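Local coordinates for pectinesterase (Daucus carota, PDB 1GQ8), which removes methyl esters from the galacturonate units of pectin by hydrolysis, releasing methanol and helping to remodel the plant cell wall, at residues R36-K42 / N58-D64; Q195-I199 / S231-V235. One frame throughout, in Å; residues are numbered along the deposited sequence.

Contact 1 (R36-K42 / N58-D64)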
loop_
_atom_site.group_PDB
_atom_site.type_symbol
_atom_site.label_atom_id
_atom_site.label_comp_id
_atom_site.label_asym_id
_atom_site.label_seq_id
_atom_site.Cartn_x
_atom_site.Cartn_y
_atom_site.Cartn_z
ATOM N N ARG A 36 -8.407 20.550 9.599
ATOM C CA ARG A 36 -7.660 20.075 8.439
ATOM C C ARG A 36 -7.017 21.194 7.610
ATOM O O ARG A 36 -7.613 22.257 7.418
ATOM C CB ARG A 36 -8.602 19.237 7.568
ATOM C CG ARG A 36 -7.942 18.352 6.538
ATOM C CD ARG A 36 -8.925 17.275 6.088
ATOM N NE ARG A 36 -9.184 16.305 7.152
ATOM C CZ ARG A 36 -10.278 15.551 7.236
ATOM N NH1 ARG A 36 -11.231 15.655 6.318
ATOM N NH2 ARG A 36 -10.415 14.688 8.237
ATOM N N TYR A 37 -5.791 20.950 7.142
ATOM C CA TYR A 37 -5.044 21.902 6.308
ATOM C C TYR A 37 -4.905 21.239 4.935
ATOM O O TYR A 37 -4.228 20.220 4.797
ATOM C CB TYR A 37 -3.663 22.179 6.927
ATOM C CG TYR A 37 -2.789 23.173 6.170
ATOM C CD1 TYR A 37 -2.006 22.763 5.087
ATOM C CD2 TYR A 37 -2.721 24.511 6.561
ATOM C CE1 TYR A 37 -1.168 23.666 4.414
ATOM C CE2 TYR A 37 -1.887 25.424 5.895
ATOM C CZ TYR A 37 -1.115 24.993 4.826
ATOM O OH TYR A 37 -0.290 25.891 4.173
ATOM N N VAL A 38 -5.548 21.827 3.930
ATOM C CA VAL A 38 -5.565 21.274 2.574
ATOM C C VAL A 38 -4.599 21.925 1.584
ATOM O O VAL A 38 -4.573 23.151 1.440
ATOM C CB VAL A 38 -7.006 21.348 2.006
ATOM C CG1 VAL A 38 -7.065 20.755 0.602
ATOM C CG2 VAL A 38 -7.961 20.605 2.947
ATOM N N ILE A 39 -3.819 21.089 0.898
ATOM C CA ILE A 39 -2.839 21.544 -0.094
ATOM C C ILE A 39 -3.263 21.132 -1.507
ATOM O O ILE A 39 -3.300 19.940 -1.818
ATOM C CB ILE A 39 -1.435 20.917 0.162
ATOM C CG1 ILE A 39 -0.935 21.264 1.566
ATOM C CG2 ILE A 39 -0.437 21.413 -0.884
ATOM C CD1 ILE A 39 0.332 20.514 1.958
ATOM N N ARG A 40 -3.599 22.097 -2.358
ATOM C CA ARG A 40 -3.964 21.754 -3.731
ATOM C C ARG A 40 -2.691 21.711 -4.569
ATOM O O ARG A 40 -1.909 22.661 -4.556
ATOM C CB ARG A 40 -4.905 22.783 -4.348
ATOM C CG ARG A 40 -5.209 22.412 -5.783
ATOM C CD ARG A 40 -5.849 23.518 -6.556
ATOM N NE ARG A 40 -5.908 23.179 -7.976
ATOM C CZ ARG A 40 -6.370 23.993 -8.917
ATOM N NH1 ARG A 40 -6.817 25.199 -8.588
ATOM N NH2 ARG A 40 -6.376 23.604 -10.185
ATOM N N ILE A 41 -2.499 20.622 -5.311
ATOM C CA ILE A 41 -1.306 20.459 -6.140
ATOM C C ILE A 41 -1.694 20.341 -7.619
ATOM O O ILE A 41 -2.302 19.355 -8.027
ATOM C CB ILE A 41 -0.514 19.199 -5.699
ATOM C CG1 ILE A 41 -0.223 19.277 -4.195
ATOM C CG2 ILE A 41 0.784 19.085 -6.486
ATOM C CD1 ILE A 41 0.350 17.997 -3.594
ATOM N N LYS A 42 -1.340 21.352 -8.413
ATOM C CA LYS A 42 -1.669 21.375 -9.840
ATOM C C LYS A 42 -0.817 20.434 -10.698
ATOM O O LYS A 42 0.246 19.972 -10.278
ATOM C CB LYS A 42 -1.559 22.812 -10.371
ATOM C CG LYS A 42 -2.366 23.819 -9.553
ATOM C CD LYS A 42 -2.304 25.232 -10.120
ATOM C CE LYS A 42 -3.141 25.372 -11.380
ATOM N NZ LYS A 42 -3.185 26.788 -11.851
ATOM N N ASN A 58 -3.237 16.125 10.580
ATOM C CA ASN A 58 -4.397 16.436 9.750
ATOM C C ASN A 58 -4.105 17.194 8.448
ATOM O O ASN A 58 -4.832 18.124 8.090
ATOM C CB ASN A 58 -5.437 17.207 10.575
ATOM C CG ASN A 58 -5.958 16.402 11.755
ATOM O OD1 ASN A 58 -6.385 15.258 11.599
ATOM N ND2 ASN A 58 -5.930 17.001 12.944
ATOM N N ILE A 59 -3.056 16.779 7.740
ATOM C CA ILE A 59 -2.670 17.395 6.467
ATOM C C ILE A 59 -3.276 16.593 5.299
ATOM O O ILE A 59 -3.298 15.362 5.342
ATOM C CB ILE A 59 -1.122 17.400 6.293
ATOM C CG1 ILE A 59 -0.445 18.063 7.501
ATOM C CG2 ILE A 59 -0.743 18.108 4.996
ATOM C CD1 ILE A 59 -0.830 19.509 7.732
ATOM N N MET A 60 -3.755 17.287 4.264
ATOM C CA MET A 60 -4.344 16.628 3.091
ATOM C C MET A 60 -3.730 17.082 1.756
ATOM O O MET A 60 -3.572 18.284 1.515
ATOM C CB MET A 60 -5.864 16.876 3.047
ATOM C CG MET A 60 -6.551 16.373 1.764
ATOM S SD MET A 60 -8.334 16.714 1.704
ATOM C CE MET A 60 -8.951 15.244 0.872
ATOM N N PHE A 61 -3.379 16.119 0.901
ATOM C CA PHE A 61 -2.828 16.393 -0.435
ATOM C C PHE A 61 -3.990 16.236 -1.420
ATOM O O PHE A 61 -4.625 15.178 -1.465
ATOM C CB PHE A 61 -1.744 15.369 -0.824
ATOM C CG PHE A 61 -0.373 15.639 -0.250
ATOM C CD1 PHE A 61 -0.185 16.531 0.803
ATOM C CD2 PHE A 61 0.735 14.950 -0.747
ATOM C CE1 PHE A 61 1.087 16.730 1.354
ATOM C CE2 PHE A 61 2.007 15.140 -0.208
ATOM C CZ PHE A 61 2.186 16.034 0.851
ATOM N N LEU A 62 -4.264 17.271 -2.211
ATOM C CA LEU A 62 -5.351 17.219 -3.189
ATOM C C LEU A 62 -4.828 17.541 -4.596
ATOM O O LEU A 62 -4.718 18.709 -4.971
ATOM C CB LEU A 62 -6.446 18.218 -2.799
ATOM C CG LEU A 62 -7.740 18.235 -3.615
ATOM C CD1 LEU A 62 -8.550 16.980 -3.326
ATOM C CD2 LEU A 62 -8.551 19.466 -3.251
ATOM N N GLY A 63 -4.518 16.505 -5.371
ATOM C CA GLY A 63 -4.004 16.712 -6.717
ATOM C C GLY A 63 -5.069 16.951 -7.775
ATOM O O GLY A 63 -6.265 16.830 -7.503
ATOM N N ASP A 64 -4.640 17.288 -8.990
ATOM C CA ASP A 64 -5.585 17.533 -10.078
ATOM C C ASP A 64 -5.878 16.290 -10.922
ATOM O O ASP A 64 -6.626 16.365 -11.898
ATOM C CB ASP A 64 -5.081 18.659 -10.990
ATOM C CG ASP A 64 -5.254 20.040 -10.372
ATOM O OD1 ASP A 64 -6.008 20.173 -9.383
ATOM O OD2 ASP A 64 -4.648 21.001 -10.886
HETATM O O HOH W 1 -7.754 13.617 9.195
#

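Contact 2 (Q195-I199 / S231-V235)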
loop_
_atom_site.group_PDB
_atom_site.type_symbol
_atom_site.label_atom_id
_atom_site.label_comp_id
_atom_site.label_asym_id
_atom_site.label_seq_id
_atom_site.Cartn_x
_atom_site.Cartn_y
_atom_site.Cartn_z
ATOM N N GLN A 195 -0.194 -8.416 19.133
ATOM C CA GLN A 195 -0.188 -7.182 18.337
ATOM C C GLN A 195 -1.421 -7.244 17.431
ATOM O O GLN A 195 -1.709 -8.285 16.842
ATOM C CB GLN A 195 1.081 -7.078 17.471
ATOM C CG GLN A 195 2.397 -7.005 18.251
ATOM C CD GLN A 195 3.614 -6.769 17.361
ATOM O OE1 GLN A 195 3.720 -7.326 16.271
ATOM N NE2 GLN A 195 4.545 -5.947 17.835
ATOM N N ASN A 196 -2.142 -6.133 17.314
ATOM C CA ASN A 196 -3.360 -6.090 16.497
ATOM C C ASN A 196 -3.117 -5.624 15.061
ATOM O O ASN A 196 -3.835 -4.760 14.559
ATOM C CB ASN A 196 -4.381 -5.158 17.154
ATOM C CG ASN A 196 -3.834 -3.755 17.374
ATOM O OD1 ASN A 196 -3.341 -3.112 16.444
ATOM N ND2 ASN A 196 -3.922 -3.274 18.609
ATOM N N THR A 197 -2.139 -6.228 14.393
ATOM C CA THR A 197 -1.773 -5.833 13.033
ATOM C C THR A 197 -1.989 -6.883 11.931
ATOM O O THR A 197 -2.292 -8.045 12.218
ATOM C CB THR A 197 -0.296 -5.401 13.019
ATOM O OG1 THR A 197 0.512 -6.476 13.521
ATOM C CG2 THR A 197 -0.091 -4.177 13.923
ATOM N N GLY A 198 -1.825 -6.459 10.674
ATOM C CA GLY A 198 -1.991 -7.354 9.529
ATOM C C GLY A 198 -2.395 -6.658 8.231
ATOM O O GLY A 198 -2.802 -5.497 8.256
ATOM N N ILE A 199 -2.279 -7.364 7.100
ATOM C CA ILE A 199 -2.644 -6.831 5.778
ATOM C C ILE A 199 -3.899 -7.534 5.232
ATOM O O ILE A 199 -3.936 -8.767 5.145
ATOM C CB ILE A 199 -1.484 -7.024 4.746
ATOM C CG1 ILE A 199 -0.307 -6.111 5.098
ATOM C CG2 ILE A 199 -1.974 -6.716 3.326
ATOM C CD1 ILE A 199 0.968 -6.413 4.304
ATOM N N SER A 231 3.387 -13.476 11.092
ATOM C CA SER A 231 2.847 -12.847 9.878
ATOM C C SER A 231 1.339 -13.136 9.715
ATOM O O SER A 231 0.903 -14.281 9.888
ATOM C CB SER A 231 3.624 -13.383 8.666
ATOM O OG SER A 231 3.442 -12.593 7.502
ATOM N N ARG A 232 0.550 -12.111 9.383
ATOM C CA ARG A 232 -0.903 -12.267 9.203
ATOM C C ARG A 232 -1.439 -11.495 7.985
ATOM O O ARG A 232 -1.440 -10.260 7.966
ATOM C CB ARG A 232 -1.647 -11.827 10.479
ATOM C CG ARG A 232 -3.174 -11.950 10.390
ATOM C CD ARG A 232 -3.871 -11.940 11.759
ATOM N NE ARG A 232 -3.714 -10.680 12.485
ATOM C CZ ARG A 232 -4.276 -10.418 13.663
ATOM N NH1 ARG A 232 -5.045 -11.330 14.255
ATOM N NH2 ARG A 232 -4.061 -9.252 14.260
ATOM N N THR A 233 -1.913 -12.234 6.981
ATOM C CA THR A 233 -2.427 -11.647 5.735
ATOM C C THR A 233 -3.697 -12.363 5.255
ATOM O O THR A 233 -3.773 -13.593 5.307
ATOM C CB THR A 233 -1.355 -11.745 4.627
ATOM O OG1 THR A 233 -0.147 -11.111 5.078
ATOM C CG2 THR A 233 -1.834 -11.077 3.341
ATOM N N VAL A 234 -4.682 -11.594 4.784
ATOM C CA VAL A 234 -5.950 -12.153 4.295
ATOM C C VAL A 234 -6.381 -11.578 2.937
ATOM O O VAL A 234 -6.289 -10.373 2.713
ATOM C CB VAL A 234 -7.109 -11.896 5.312
ATOM C CG1 VAL A 234 -8.454 -12.269 4.694
ATOM C CG2 VAL A 234 -6.885 -12.707 6.585
ATOM N N VAL A 235 -6.849 -12.448 2.039
ATOM C CA VAL A 235 -7.337 -12.043 0.712
ATOM C C VAL A 235 -8.777 -12.566 0.606
ATOM O O VAL A 235 -9.000 -13.778 0.657
ATOM C CB VAL A 235 -6.485 -12.664 -0.431
ATOM C CG1 VAL A 235 -7.051 -12.258 -1.790
ATOM C CG2 VAL A 235 -5.037 -12.205 -0.312
#

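Contact 1 (R36-K42 / N58-D64)
Strands 37-41 and 59-63 run in parallel, their axes 4.6 Å apart and 25° off. On the face bearing Y37, I39, I41, I59 and F61, Y37 CB rests 4.0 Å from I59 CD1. The I39 CD1 methyl fills the hollow between I59 and F61, 4.0 Å from I59 CG2 and 3.9 Å from F61 CE1, while I41 CD1 lies over one face of the F61 ring, 4.2 Å from F61 CG. Helix 22-28 covers this side, touching I39 and F61. On the opposite face, V38 CG2 lies 4.1 Å from M60 SD and V38 CG1 4.3 Å from L62 CB. Y37 N donates to N58 O (3.1 Å), M60 N to Y37 O (3.0 Å), and I39 N to M60 O, L62 N to I39 O and I41 N to L62 O (each 2.9 Å); the backbones of V38 and R40 bond instead to N8, V9 and V11. R40, still within its strand, reaches D64, just past 59-63, its NH2 3.2 Å from D64 OD2 in a salt bridge. Such in-register stacking of successive parallel strands, capped by a helix near the N-terminus, is characteristic of the right-handed parallel β-helix of the pectinesterase family.

Contact 2 (Q195-I199 / S231-V235)
Successive coils of the right-handed parallel β-helix meet here, where strands 198-202 and 232-236 begin side by side. S231, just ahead of its strand, does not touch 195-199; its OG is hydrogen-bonded to Q188 O and Y263 OH. R232 follows and makes the largest contribution. Its side chain reaches back along the loop before G198, and NE and NH2 both donate to T197 O, each at 3.0 Å, so one carbonyl is held in a fork. The backbone of R232 starts the ladder, its O accepting from I199 N at 3.1 Å. G198 CA lies 3.3 Å from R232 O: a β-carbon here would crowd that oxygen and, at phi 154°, also jam against T197 O. T233 is paired with I199, their CA atoms 4.8 Å apart; both side chains lie on the face that meets Q188 of strand 183-188, with T233 CG2 4.3 Å from I199 CB. At V234 the ladder continues, V234 N donating to I199 O at 2.9 Å, the same oxygen that T233 CA approaches to 3.3 Å.

Contacts 1 and 2 belong to the same long parallel sheet of the β-helix, in which strands follow one another in chain order. Contact 1 joins its second and third strands and contact 2 its eighth and ninth, and they lie on opposite sides of the chain's centre. Their centres are about 30 Å apart and their nearest atoms about 19 Å. Only contact 2 comes near the catalytic region: the side chain of I199 is about 9 Å from that of D157, the nucleophile, and about 8 Å from that of W227, a substrate-binding residue inferred from relatives. Contact 1 lies away from these sites, towards the N-terminal end of the β-helix.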